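Local coordinates for extracellular ligand-binding receptor (Desulfohalobium retbaense DSM 5692, PDB 5ERE), which probably senses small solutes such as 2-oxo-4-methylpentanoic acid through a periplasmic-binding-protein domain of the leucine-binding family, joined to a Cache-type sensor region that holds cytosine, at residues 218-221 with 222-226. Residues are numbered along the deposited sequence; the frame is centred on the assembly and turned at random.
Sequences LAAS and AFTNG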
ATOM      1  N   LEU A 218      -7.984  -6.525 -22.956  1.00 59.78           N
ATOM      2  CA  LEU A 218      -7.902  -7.989 -22.992  1.00 55.45           C
ATOM      3  C   LEU A 218      -7.952  -8.563 -24.423  1.00 57.80           C
ATOM      4  O   LEU A 218      -7.251  -9.523 -24.745  1.00 53.01           O
ATOM      5  CB  LEU A 218      -9.038  -8.577 -22.153  1.00 57.59           C
ATOM      6  CG  LEU A 218      -9.238 -10.083 -22.199  1.00 56.03           C
ATOM      7  CD1 LEU A 218      -7.983 -10.818 -21.844  1.00 57.08           C
ATOM      8  CD2 LEU A 218     -10.338 -10.419 -21.220  1.00 47.74           C
ATOM      9  N   ALA A 219      -8.793  -7.972 -25.263  1.00 53.33           N
ATOM     10  CA  ALA A 219      -8.960  -8.393 -26.644  1.00 57.91           C
ATOM     11  C   ALA A 219      -7.660  -8.263 -27.427  1.00 65.14           C
ATOM     12  O   ALA A 219      -7.409  -9.019 -28.367  1.00 67.86           O
ATOM     13  CB  ALA A 219     -10.047  -7.565 -27.304  1.00 56.78           C
ATOM     14  N   ALA A 220      -6.858  -7.281 -27.026  1.00 55.39           N
ATOM     15  CA  ALA A 220      -5.593  -6.970 -27.653  1.00 55.99           C
ATOM     16  C   ALA A 220      -4.426  -7.678 -26.972  1.00 55.35           C
ATOM     17  O   ALA A 220      -3.297  -7.174 -26.997  1.00 58.26           O
ATOM     18  CB  ALA A 220      -5.372  -5.469 -27.649  1.00 48.39           C
ATOM     19  N   SER A 221      -4.685  -8.859 -26.408  1.00 43.11           N
ATOM     20  CA  SER A 221      -3.641  -9.620 -25.709  1.00 49.27           C
ATOM     21  C   SER A 221      -2.453  -9.978 -26.606  1.00 64.41           C
ATOM     22  O   SER A 221      -1.375 -10.312 -26.109  1.00 58.52           O
ATOM     23  CB  SER A 221      -4.221 -10.901 -25.112  1.00 61.41           C
ATOM     24  OG  SER A 221      -5.025 -11.589 -26.047  1.00 71.10           O
ATOM     25  N   ALA A 222      -2.639  -9.898 -27.916  1.00 65.32           N
ATOM     26  CA  ALA A 222      -1.531 -10.105 -28.825  1.00 70.23           C
ATOM     27  C   ALA A 222      -0.433  -9.104 -28.488  1.00 69.07           C
ATOM     28  O   ALA A 222       0.755  -9.403 -28.615  1.00 67.73           O
ATOM     29  CB  ALA A 222      -1.983  -9.955 -30.290  1.00 71.17           C
ATOM     30  N   PHE A 223      -0.838  -7.922 -28.027  1.00 58.43           N
ATOM     31  CA  PHE A 223       0.118  -6.870 -27.694  1.00 52.26           C
ATOM     32  C   PHE A 223       0.232  -6.596 -26.184  1.00 63.29           C
ATOM     33  O   PHE A 223       1.295  -6.179 -25.707  1.00 61.10           O
ATOM     34  CB  PHE A 223      -0.256  -5.585 -28.424  1.00 52.92           C
ATOM     35  CG  PHE A 223      -0.366  -5.748 -29.917  1.00 67.94           C
ATOM     36  CD1 PHE A 223       0.767  -5.738 -30.713  1.00 72.16           C
ATOM     37  CD2 PHE A 223      -1.599  -5.926 -30.521  1.00 69.14           C
ATOM     38  CE1 PHE A 223       0.667  -5.890 -32.101  1.00 77.62           C
ATOM     39  CE2 PHE A 223      -1.706  -6.092 -31.897  1.00 74.12           C
ATOM     40  CZ  PHE A 223      -0.572  -6.067 -32.686  1.00 77.39           C
ATOM     41  N   THR A 224      -0.853  -6.838 -25.442  1.00 62.41           N
ATOM     42  CA  THR A 224      -0.928  -6.443 -24.037  1.00 61.51           C
ATOM     43  C   THR A 224      -0.610  -7.596 -23.083  1.00 60.36           C
ATOM     44  O   THR A 224      -0.516  -7.384 -21.884  1.00 51.60           O
ATOM     45  CB  THR A 224      -2.335  -5.898 -23.673  1.00 48.44           C
ATOM     46  OG1 THR A 224      -3.324  -6.880 -23.978  1.00 45.86           O
ATOM     47  CG2 THR A 224      -2.692  -4.649 -24.434  1.00 47.55           C
ATOM     48  N   ASN A 225      -0.437  -8.807 -23.602  1.00 60.78           N
ATOM     49  CA  ASN A 225      -0.187  -9.978 -22.753  1.00 64.05           C
ATOM     50  C   ASN A 225       1.049  -9.782 -21.868  1.00 62.17           C
ATOM     51  O   ASN A 225       2.105  -9.394 -22.358  1.00 55.41           O
ATOM     52  CB  ASN A 225      -0.041 -11.233 -23.628  1.00 71.26           C
ATOM     53  CG  ASN A 225       0.229 -12.500 -22.830  1.00 70.67           C
ATOM     54  OD1 ASN A 225      -0.675 -13.075 -22.224  1.00 68.30           O
ATOM     55  ND2 ASN A 225       1.470 -12.969 -22.874  1.00 83.06           N
ATOM     56  N   GLY A 226       0.892 -10.017 -20.563  1.00 60.00           N
ATOM     57  CA  GLY A 226       1.971  -9.869 -19.589  1.00 55.46           C
ATOM     58  C   GLY A 226       1.985  -8.537 -18.845  1.00 48.76           C
ATOM     59  O   GLY A 226       2.713  -8.369 -17.879  1.00 49.05           O
TER
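Ala220 O begins the single turn 221-224 by accepting two backbone hydrogen bonds, from Phe223 N at 2.8 Å and Thr224 N at 2.9 Å, and Ser221 O follows with a bent bond (N-H...O 139°) from Asn225 N. Ala220 is the first residue beyond helix 215-219 and also the N-cap position of helix 221-224; Ala220 CB lies 4.3 Å from Thr224 CG2. Thr224 is buried, which suits its methyl, and with chi1 at 57° its OG1 sits between its own N and carbonyl carbon, 3.3 Å from Ser221 CA, while hydrogen bonding to Val217 O; this hydroxyl bond ties the short turn to helix 215-219. Ser221's short hydroxyl reaches back through OG to Leu218 O in a weak bond of 3.3 Å, where Ser221 N also bonds weakly. Asn225 CB is pressed close to Ser221 O, at 3.0 Å, as the chain leaves the helix; the residue is exposed, which suits a polar side chain. Gly226 adopts a positive phi, 97°, where a CB would press on the preceding carbonyl. The turn packs on helix 190-199, small Ala220 touching Ala191, Phe223 touching Lys195 and Arg198 and Thr224 meeting Ala194, and Gly226 then leads into strand 228-232, its backbone hydrogen-bonded to Val313 in strand 304-314.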